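Local coordinates for protein-glutamine gamma-glutamyltransferase (Pseudomonas aeruginosa PAO1, PDB 6G49) that shows transglutaminase activity in vitro, joining protein glutamine and lysine side chains through its periplasmic domain, and is critical for bacterial viability, at residues 124-129 with 138-143; 74-79 with 263-268; 129-134 with 152-157; 101-106 with 161-166. All blocks are in the same frame, centred on the assembly; numbering follows the deposited sequence. Where two conformers were deposited one is given.

Contact 1: 124-129 with 138-143; sequences LDVAQT and SDFHLQ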
# COMPACT_ATOMS: atom_id res chain seq x y z
N LEU A 124 7.70 5.11 6.75
CA LEU A 124 6.45 5.87 6.64
C LEU A 124 6.60 6.93 5.55
O LEU A 124 7.63 7.59 5.39
CB LEU A 124 6.14 6.57 7.96
CG LEU A 124 6.13 5.73 9.23
CD1 LEU A 124 5.95 6.65 10.42
CD2 LEU A 124 5.02 4.66 9.22
N ASP A 125 5.54 7.08 4.75
CA ASP A 125 5.51 8.11 3.70
C ASP A 125 5.48 9.49 4.38
O ASP A 125 4.99 9.61 5.49
CB ASP A 125 4.27 7.87 2.82
CG ASP A 125 4.32 8.44 1.41
OD1 ASP A 125 5.38 8.42 0.81
OD2 ASP A 125 3.23 8.84 0.92
N VAL A 126 6.06 10.55 3.75
CA VAL A 126 7.05 10.54 2.72
C VAL A 126 8.41 10.54 3.43
O VAL A 126 8.65 11.41 4.31
CB VAL A 126 6.93 11.76 1.80
CG1 VAL A 126 8.13 11.90 0.89
CG2 VAL A 126 5.65 11.69 0.98
N ALA A 127 9.29 9.64 3.02
CA ALA A 127 10.51 9.39 3.76
C ALA A 127 11.73 10.02 3.09
O ALA A 127 11.88 10.10 1.87
CB ALA A 127 10.78 7.91 3.90
N GLN A 128 12.68 10.39 3.98
CA GLN A 128 14.07 10.71 3.66
C GLN A 128 15.00 9.89 4.58
O GLN A 128 14.60 9.63 5.72
CB GLN A 128 14.35 12.20 3.89
CG GLN A 128 13.39 13.10 3.15
CD GLN A 128 13.73 13.25 1.69
OE1 GLN A 128 14.32 14.27 1.33
NE2 GLN A 128 13.33 12.27 0.85
N THR A 129 16.16 9.44 4.09
CA THR A 129 17.05 8.63 4.92
C THR A 129 18.44 9.23 4.84
O THR A 129 18.72 10.08 3.99
CB THR A 129 17.13 7.14 4.53
OG1 THR A 129 18.00 6.99 3.41
CG2 THR A 129 15.75 6.57 4.21
N SER A 138 9.91 8.33 -7.92
CA SER A 138 8.78 9.10 -8.37
C SER A 138 7.46 8.62 -7.76
O SER A 138 6.55 9.43 -7.66
CB SER A 138 8.66 9.08 -9.92
OG SER A 138 8.96 7.82 -10.50
N ASP A 139 7.39 7.35 -7.31
CA ASP A 139 6.20 6.80 -6.68
C ASP A 139 6.32 6.82 -5.14
O ASP A 139 5.59 6.05 -4.45
CB ASP A 139 5.93 5.39 -7.20
CG ASP A 139 6.96 4.37 -6.75
OD1 ASP A 139 8.10 4.82 -6.37
OD2 ASP A 139 6.68 3.15 -6.83
N PHE A 140 7.28 7.61 -4.62
CA PHE A 140 7.45 7.87 -3.18
C PHE A 140 7.86 6.61 -2.44
O PHE A 140 7.58 6.50 -1.27
CB PHE A 140 6.18 8.46 -2.59
CG PHE A 140 5.78 9.76 -3.25
CD1 PHE A 140 6.41 10.93 -2.90
CD2 PHE A 140 4.87 9.79 -4.30
CE1 PHE A 140 6.15 12.12 -3.57
CE2 PHE A 140 4.62 10.98 -4.97
CZ PHE A 140 5.24 12.14 -4.59
N HIS A 141 8.57 5.69 -3.08
CA HIS A 141 9.21 4.59 -2.36
C HIS A 141 10.72 4.78 -2.45
O HIS A 141 11.23 5.41 -3.35
CB HIS A 141 8.76 3.23 -2.92
CG HIS A 141 9.65 2.64 -3.95
ND1 HIS A 141 9.60 3.04 -5.26
CD2 HIS A 141 10.57 1.66 -3.90
CE1 HIS A 141 10.49 2.36 -5.96
NE2 HIS A 141 11.12 1.51 -5.15
N LEU A 142 11.41 4.17 -1.48
CA LEU A 142 12.86 4.25 -1.35
C LEU A 142 13.51 3.06 -2.06
O LEU A 142 13.30 1.93 -1.70
CB LEU A 142 13.17 4.21 0.17
CG LEU A 142 12.68 5.37 1.01
CD1 LEU A 142 12.86 5.02 2.47
CD2 LEU A 142 13.43 6.64 0.66
N GLN A 143 14.31 3.35 -3.10
CA GLN A 143 14.97 2.35 -3.89
C GLN A 143 16.47 2.46 -3.58
O GLN A 143 17.08 3.52 -3.80
CB GLN A 143 14.72 2.56 -5.39
CG GLN A 143 15.31 1.44 -6.28
CD GLN A 143 14.36 0.26 -6.58
OE1 GLN A 143 13.20 0.16 -6.11
NE2 GLN A 143 14.85 -0.69 -7.38
O HOH W 1 8.18 7.47 1.36
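Leu142 reaches across to Thr129 and Ala127 mainly with CD1. Its CG stands anti to the carbonyl carbon (chi1 -65°), and from there CD1 runs out to meet Thr129 CG2 tip to tip at 3.7 Å and rests 3.8 Å from Ala127 CB. Leu121, Ala123 and Leu136 of adjoining strands also pack on Leu142, so the meeting of this leucine with the strand is largely apolar.

At the other end Val126, which follows a cis peptide bond, has CG1 anti to its backbone N (chi1 169°), which leaves CG2 beside that N and 4.0 Å from Phe140 CD1. The Phe140 ring also has Arg164 in a cation-pi contact. Asp125 OD1 lies 3.5 Å from Phe140 CB, its carboxylate steeply inclined to the ring, while OD2 makes a salt bridge with Arg164.

A water between the segments accepts from Ala127 N at 2.9 Å, giving that N-H a partner where the two backbones make no direct hydrogen bond; it lies 3.0 Å from Asp125 OD1 and 2.9 Å from Phe140 O. The arrangement is that of two antiparallel sheets packed by their side chains: strand 127-129 edges one, and strand 142-144 belongs to the other.

Contact 2: 74-79 with 263-268; sequences RALTME and VVAGYQ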
# COMPACT_ATOMS: atom_id res chain seq x y z
N ARG A 74 5.55 1.95 4.06
CA ARG A 74 5.62 1.78 2.59
C ARG A 74 6.91 1.06 2.24
O ARG A 74 8.00 1.39 2.73
CB ARG A 74 5.56 3.08 1.78
CG ARG A 74 5.61 2.89 0.26
CD ARG A 74 5.53 4.19 -0.54
NE ARG A 74 4.38 5.01 -0.21
CZ ARG A 74 3.53 5.53 -1.09
NH1 ARG A 74 3.84 5.46 -2.39
NH2 ARG A 74 2.40 6.07 -0.68
N ALA A 75 6.79 0.06 1.35
CA ALA A 75 7.93 -0.58 0.69
C ALA A 75 8.01 -0.19 -0.77
O ALA A 75 9.07 0.28 -1.24
CB ALA A 75 7.87 -2.07 0.83
N LEU A 76 6.92 -0.42 -1.51
CA LEU A 76 6.94 -0.12 -2.95
C LEU A 76 5.51 0.14 -3.40
O LEU A 76 4.57 -0.12 -2.67
CB LEU A 76 7.56 -1.25 -3.76
CG LEU A 76 6.76 -2.53 -3.90
CD1 LEU A 76 7.21 -3.27 -5.17
CD2 LEU A 76 6.90 -3.43 -2.67
N THR A 77 5.35 0.62 -4.64
CA THR A 77 4.05 0.67 -5.30
C THR A 77 4.06 -0.28 -6.48
O THR A 77 5.11 -0.57 -7.07
CB THR A 77 3.58 2.05 -5.80
OG1 THR A 77 4.21 2.37 -7.05
CG2 THR A 77 3.79 3.14 -4.77
N MET A 78 2.85 -0.75 -6.79
CA MET A 78 2.61 -1.62 -7.93
C MET A 78 1.58 -0.92 -8.83
O MET A 78 0.44 -0.75 -8.44
CB MET A 78 2.11 -2.97 -7.43
CG MET A 78 3.19 -3.68 -6.58
SD MET A 78 2.63 -5.32 -6.06
CE MET A 78 3.95 -5.69 -4.92
N GLU A 79 2.05 -0.52 -10.01
CA GLU A 79 1.29 0.29 -10.94
C GLU A 79 0.79 -0.47 -12.15
O GLU A 79 0.06 0.14 -12.96
CB GLU A 79 2.15 1.49 -11.37
CG GLU A 79 2.35 2.51 -10.28
CD GLU A 79 3.44 3.53 -10.56
OE1 GLU A 79 4.55 3.09 -10.79
OE2 GLU A 79 3.12 4.74 -10.51
N VAL A 263 -1.62 0.38 -6.22
CA VAL A 263 -1.49 -0.40 -4.98
C VAL A 263 -0.17 -0.05 -4.30
O VAL A 263 0.90 0.01 -4.94
CB VAL A 263 -1.60 -1.90 -5.30
CG1 VAL A 263 -1.23 -2.77 -4.10
CG2 VAL A 263 -2.99 -2.24 -5.84
N VAL A 264 -0.26 0.15 -2.99
CA VAL A 264 0.92 0.38 -2.15
C VAL A 264 1.13 -0.92 -1.35
O VAL A 264 0.19 -1.40 -0.73
CB VAL A 264 0.73 1.59 -1.22
CG1 VAL A 264 2.04 1.91 -0.48
CG2 VAL A 264 0.31 2.83 -2.00
N ALA A 265 2.35 -1.43 -1.35
CA ALA A 265 2.68 -2.63 -0.62
C ALA A 265 3.73 -2.29 0.45
O ALA A 265 4.62 -1.47 0.24
CB ALA A 265 3.25 -3.67 -1.53
N GLY A 266 3.62 -2.97 1.57
CA GLY A 266 4.56 -2.78 2.69
C GLY A 266 4.09 -3.56 3.88
O GLY A 266 3.73 -4.71 3.76
N TYR A 267 4.10 -2.91 5.04
CA TYR A 267 3.70 -3.54 6.28
C TYR A 267 2.81 -2.55 7.02
O TYR A 267 2.94 -1.34 6.80
CB TYR A 267 4.93 -3.87 7.15
CG TYR A 267 5.87 -4.85 6.52
CD1 TYR A 267 6.81 -4.46 5.58
CD2 TYR A 267 5.70 -6.20 6.77
CE1 TYR A 267 7.63 -5.39 4.94
CE2 TYR A 267 6.49 -7.14 6.12
CZ TYR A 267 7.43 -6.73 5.20
OH TYR A 267 8.21 -7.67 4.59
N GLN A 268 1.94 -3.06 7.90
CA GLN A 268 1.13 -2.16 8.71
C GLN A 268 1.23 -2.66 10.16
O GLN A 268 0.87 -3.80 10.40
CB GLN A 268 -0.31 -2.08 8.22
CG GLN A 268 -1.06 -0.87 8.72
CD GLN A 268 -1.38 -0.84 10.19
OE1 GLN A 268 -1.63 -1.86 10.78
NE2 GLN A 268 -1.46 0.37 10.74
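Ala75 and Leu76 both donate their backbone N-H to Ala265 O, at 2.9 and 3.1 Å, so one carbonyl is gripped twice. The return bond, Ala265 N to Leu76 O, is nearly straight at 172°. Further along, Met78 and Val263 form a hydrogen-bonded pair, with Met78 N to Val263 O at 2.8 Å, and between these rungs Thr77 faces Val264 in a non-hydrogen-bonded pair where Thr77 CA also makes a CA-H...O contact with Val263 O.

The double donation is a classic beta bulge in an antiparallel pair that joins strand 72-81 to strand 261-265 of the transglutaminase-like core. At Gly266, about 6 Å from the side chain of His287, an active-site residue by similarity, the chain turns a corner.

Apolar contacts lie on the face of Leu76 and Met78. Leu76 CD2 comes within 3.8 Å of Ala265 CB, and the extended Met78 chain brings CE to 4.0 Å from the same methyl.

On the face of Thr77, Val264 CG1 sits over one face of the Arg74 guanidinium, 3.8 Å above the plane and offset toward the rim. The arginine crosses the valine at about a right angle; a bend at chi3 (-54°) sets NE near Val264 CG1, and NH2 forms a salt bridge with Glu291.

Contact 3: 129-134 with 152-157; sequences TDQTDT and LFYRVS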
# COMPACT_ATOMS: atom_id res chain seq x y z
N THR A 129 16.16 9.44 4.09
CA THR A 129 17.05 8.63 4.92
C THR A 129 18.44 9.23 4.84
O THR A 129 18.72 10.08 3.99
CB THR A 129 17.13 7.14 4.53
OG1 THR A 129 18.00 6.99 3.41
CG2 THR A 129 15.75 6.57 4.21
N ASP A 130 19.31 8.71 5.69
CA ASP A 130 20.73 9.05 5.66
C ASP A 130 21.55 8.11 4.76
O ASP A 130 22.80 8.10 4.84
CB ASP A 130 21.28 9.01 7.09
CG ASP A 130 21.35 7.62 7.71
OD1 ASP A 130 20.60 6.67 7.31
OD2 ASP A 130 22.16 7.44 8.64
N GLN A 131 20.91 7.25 3.98
CA GLN A 131 21.57 6.28 3.14
C GLN A 131 21.86 6.94 1.79
O GLN A 131 20.92 7.26 1.06
CB GLN A 131 20.74 5.01 3.00
CG GLN A 131 20.47 4.31 4.31
CD GLN A 131 21.72 3.91 5.05
OE1 GLN A 131 22.05 4.51 6.10
NE2 GLN A 131 22.40 2.92 4.52
N THR A 132 23.16 7.08 1.42
CA THR A 132 23.53 7.83 0.20
C THR A 132 23.35 6.94 -1.04
O THR A 132 23.31 7.46 -2.17
CB THR A 132 24.94 8.43 0.33
OG1 THR A 132 25.85 7.35 0.38
CG2 THR A 132 25.11 9.25 1.58
N ASP A 133 23.07 5.65 -0.86
CA ASP A 133 22.88 4.73 -1.97
C ASP A 133 21.38 4.48 -2.19
O ASP A 133 21.02 3.57 -2.92
CB ASP A 133 23.60 3.41 -1.72
CG ASP A 133 23.16 2.68 -0.48
OD1 ASP A 133 22.28 3.22 0.23
OD2 ASP A 133 23.63 1.57 -0.26
N THR A 134 20.54 5.27 -1.53
CA THR A 134 19.05 5.06 -1.56
C THR A 134 18.39 6.36 -1.97
O THR A 134 18.70 7.40 -1.46
CB THR A 134 18.54 4.57 -0.20
OG1 THR A 134 19.18 3.35 0.16
CG2 THR A 134 17.04 4.30 -0.17
N LEU A 152 20.79 -4.12 7.96
CA LEU A 152 21.05 -2.79 7.62
C LEU A 152 20.41 -1.83 8.63
O LEU A 152 19.19 -1.85 8.84
CB LEU A 152 20.50 -2.49 6.22
CG LEU A 152 20.70 -1.07 5.72
CD1 LEU A 152 22.18 -0.78 5.50
CD2 LEU A 152 19.92 -0.84 4.43
N PHE A 153 21.24 -0.96 9.22
CA PHE A 153 20.72 0.13 10.08
C PHE A 153 20.61 1.40 9.24
O PHE A 153 21.51 1.76 8.46
CB PHE A 153 21.72 0.35 11.24
CG PHE A 153 21.32 1.44 12.18
CD1 PHE A 153 21.61 2.74 11.88
CD2 PHE A 153 20.75 1.12 13.38
CE1 PHE A 153 21.26 3.74 12.75
CE2 PHE A 153 20.45 2.13 14.29
CZ PHE A 153 20.64 3.43 13.91
N TYR A 154 19.52 2.14 9.40
CA TYR A 154 19.38 3.40 8.73
C TYR A 154 18.48 4.32 9.53
O TYR A 154 17.68 3.88 10.36
CB TYR A 154 18.88 3.25 7.28
CG TYR A 154 17.55 2.57 7.08
CD1 TYR A 154 17.49 1.21 6.94
CD2 TYR A 154 16.38 3.30 6.89
CE1 TYR A 154 16.27 0.57 6.76
CE2 TYR A 154 15.16 2.67 6.65
CZ TYR A 154 15.11 1.29 6.54
OH TYR A 154 13.94 0.60 6.34
N ARG A 155 18.69 5.61 9.30
CA ARG A 155 17.98 6.68 9.99
C ARG A 155 17.01 7.32 9.02
O ARG A 155 17.33 7.52 7.88
CB ARG A 155 18.98 7.69 10.55
CG ARG A 155 20.11 7.03 11.32
CD ARG A 155 20.97 8.05 12.04
NE ARG A 155 20.13 9.01 12.73
CZ ARG A 155 19.86 8.98 14.03
NH1 ARG A 155 20.40 8.05 14.80
NH2 ARG A 155 19.06 9.90 14.55
N VAL A 156 15.83 7.64 9.52
CA VAL A 156 14.72 8.14 8.69
C VAL A 156 14.11 9.40 9.32
O VAL A 156 13.91 9.43 10.53
CB VAL A 156 13.63 7.08 8.51
CG1 VAL A 156 12.55 7.55 7.53
CG2 VAL A 156 14.23 5.72 8.10
N SER A 157 13.65 10.30 8.44
CA SER A 157 12.70 11.34 8.72
C SER A 157 11.53 11.18 7.74
O SER A 157 11.76 11.09 6.55
CB SER A 157 13.31 12.72 8.53
OG SER A 157 14.24 13.00 9.56
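Asp130 CG lies between its backbone N and carbonyl carbon (chi1 68°), which turns the carboxylate to Arg155, whose own CG is anti to its carbonyl carbon (chi1 -49°) and lies beside it. The setting is the outer edge of a six-stranded antiparallel sheet, where strand 127-129 runs beside strand 152-158 and then leaves it through an ST turn, Gln131 N donating to Thr129 OG1 at 3.0 Å. A type I turn from Gln131 to Thr134 follows and reverses the chain.

Thr129 and Val156 form an antiparallel non-hydrogen-bonded pair. Beyond it Asp130 N donates to Arg155 O at 3.2 Å, and the aspartate side chain continues the pairing in place of backbone: Arg155 N reaches OD1 at 3.0 Å, an almost straight bond that meets the oxygen from above the carboxylate plane. Asp130 thus engages both the backbone N-H and the backbone C=O of Arg155.

Gln131 passes Tyr154 at about a right angle, its CG 3.5 Å from Tyr154 CB. The tyrosine, whose hydroxyl is hydrogen-bonded to Phe122 O, and Leu152 both pack on Leu121 of the neighbouring sheet. At the exposed margin of the contact the charged ends of Asp130 and Arg155 do not meet; the aspartate turns instead to the aliphatic part of the arginine, with Asp130 OD2 3.4 Å from Arg155 CG.

Contact 4: 101-106 with 161-166; sequences QKRGPE and QALRES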
# COMPACT_ATOMS: atom_id res chain seq x y z
N GLN A 101 6.08 18.39 -1.27
CA GLN A 101 6.31 19.51 -0.39
C GLN A 101 6.10 19.02 1.05
O GLN A 101 5.06 18.52 1.42
CB GLN A 101 5.32 20.63 -0.73
CG GLN A 101 5.35 21.84 0.21
CD GLN A 101 4.09 22.67 0.09
OE1 GLN A 101 3.31 22.80 1.04
NE2 GLN A 101 3.85 23.20 -1.10
N LYS A 102 7.10 19.22 1.86
CA LYS A 102 7.00 19.03 3.25
C LYS A 102 5.96 19.94 3.89
O LYS A 102 5.92 21.11 3.63
CB LYS A 102 8.33 19.39 3.91
CG LYS A 102 9.44 18.45 3.54
CD LYS A 102 10.76 18.81 4.16
CE LYS A 102 11.82 17.86 3.67
NZ LYS A 102 13.15 18.20 4.21
N ARG A 103 5.09 19.32 4.68
CA ARG A 103 4.27 20.03 5.60
C ARG A 103 3.89 19.07 6.73
O ARG A 103 4.06 17.85 6.65
CB ARG A 103 3.08 20.67 4.87
CG ARG A 103 1.87 19.76 4.72
CD ARG A 103 0.90 20.21 3.65
NE ARG A 103 0.16 19.04 3.19
CZ ARG A 103 -0.73 18.99 2.20
NH1 ARG A 103 -1.17 20.10 1.61
NH2 ARG A 103 -1.19 17.81 1.81
N GLY A 104 3.49 19.66 7.85
CA GLY A 104 3.10 18.88 9.00
C GLY A 104 4.31 18.36 9.78
O GLY A 104 5.46 18.72 9.58
N PRO A 105 4.05 17.49 10.76
CA PRO A 105 5.11 17.07 11.68
C PRO A 105 6.14 16.17 10.98
O PRO A 105 5.77 15.45 10.05
CB PRO A 105 4.34 16.35 12.79
CG PRO A 105 3.05 15.91 12.16
CD PRO A 105 2.76 16.87 11.03
N GLU A 106 7.40 16.26 11.40
CA GLU A 106 8.49 15.38 10.98
C GLU A 106 8.61 14.29 12.04
O GLU A 106 8.75 14.59 13.21
CB GLU A 106 9.79 16.15 10.84
CG GLU A 106 11.00 15.33 10.41
CD GLU A 106 12.32 16.10 10.46
OE1 GLU A 106 12.26 17.30 10.70
OE2 GLU A 106 13.39 15.51 10.25
N GLN A 161 2.13 14.02 6.37
CA GLN A 161 1.15 15.03 5.81
C GLN A 161 1.71 15.72 4.57
O GLN A 161 1.09 16.68 4.08
CB GLN A 161 0.80 16.04 6.90
CG GLN A 161 0.05 15.39 8.03
CD GLN A 161 -0.39 16.36 9.10
OE1 GLN A 161 -0.39 17.58 8.92
NE2 GLN A 161 -0.79 15.81 10.22
N ALA A 162 2.85 15.27 4.04
CA ALA A 162 3.46 15.90 2.88
C ALA A 162 2.46 15.93 1.72
O ALA A 162 1.63 15.03 1.58
CB ALA A 162 4.70 15.18 2.44
N LEU A 163 2.47 17.02 0.94
CA LEU A 163 1.68 17.10 -0.30
C LEU A 163 2.45 16.39 -1.40
O LEU A 163 3.61 16.68 -1.65
CB LEU A 163 1.47 18.58 -0.62
CG LEU A 163 0.70 18.90 -1.89
CD1 LEU A 163 -0.70 18.36 -1.81
CD2 LEU A 163 0.66 20.43 -2.08
N ARG A 164 1.80 15.43 -2.03
CA ARG A 164 2.43 14.63 -3.05
C ARG A 164 1.91 14.81 -4.45
O ARG A 164 0.78 14.48 -4.75
CB ARG A 164 2.33 13.16 -2.67
CG ARG A 164 2.72 12.87 -1.24
CD ARG A 164 2.82 11.38 -1.01
NE ARG A 164 1.55 10.81 -0.60
CZ ARG A 164 1.09 9.66 -1.05
NH1 ARG A 164 1.82 8.99 -1.92
NH2 ARG A 164 -0.08 9.20 -0.64
N GLU A 165 2.77 15.34 -5.31
CA GLU A 165 2.49 15.51 -6.71
C GLU A 165 1.15 16.23 -6.94
O GLU A 165 0.26 15.70 -7.61
CB GLU A 165 2.54 14.15 -7.41
CG GLU A 165 3.37 14.14 -8.63
CD GLU A 165 3.36 12.91 -9.52
OE1 GLU A 165 2.98 11.79 -9.06
OE2 GLU A 165 3.72 13.09 -10.69
N SER A 166 1.00 17.47 -6.47
CA SER A 166 -0.21 18.23 -6.69
C SER A 166 -0.48 18.42 -8.20
O SER A 166 -1.63 18.49 -8.58
CB SER A 166 -0.19 19.55 -5.96
OG SER A 166 0.91 20.29 -6.40
O HOH W 2 3.97 15.55 8.04
O HOH W 3 -1.12 15.05 1.34
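Gln101 and Leu163 form an antiparallel hydrogen-bonded pair, Gln101 N to Leu163 O and Leu163 N to Gln101 O both at 3.0 Å, the one bridge of a two-stranded ribbon of 100-101 and 163-164.

Past this bridge the segments are joined mainly by Arg103. Its CG stands between the backbone N and the carbonyl carbon (chi1 87°), and the chain then runs extended to NE. NE donates to Gln161 O at 2.7 Å, nearly along the C=O axis and close to the guanidinium plane; a longer bond from NH2 to the same oxygen is weak. Leu163 CB lies over the centre of one guanidinium face, 3.5 Å above the plane, with CD1 of the same leucine 3.7 Å from NH2. In the plane, at the edge, a water accepts weakly from NH2 and donates to Ala162 O.

Gly104 CA lies 3.7 Å from Gln161 OE1, where a side chain would clash. Beside it Pro105 crosses Gln161 at about a right angle, its CD 3.7 Å from Gln161 CD. A second water ties the backbone here, donating to Arg103 O and Pro105 O and accepting from Gln161 N at 2.9 Å.

With most of its residues exposed, the contact rests on peptide polarity: the arginine finds a carbonyl rather than a carboxylate across the interface, so its positive charge is probably balanced in part by solvent.

How the contacts relate
From the N terminus, strand 72-81 opens the longest loop, which closes only at 263-268; contact 2 thereby joins the N-terminal part to the transglutaminase-like core, and the other three contacts nest inside it. Segment 101-106 then opens the loop that contact 4 closes at 161-166, and contacts 1 and 3 lie within that. These two cross: 124-129 and 129-134, sharing Thr129, are followed by 138-143 and then 152-157. Contact 1 sets strand 127-129 of the six-stranded sheet against strand 142-144 of the larger one; contact 3 pairs 127-129 with 152-158. Thr77 meets Asp139 between contacts 2 and 1, and Glu106 and Ser157 join contacts 4 and 3.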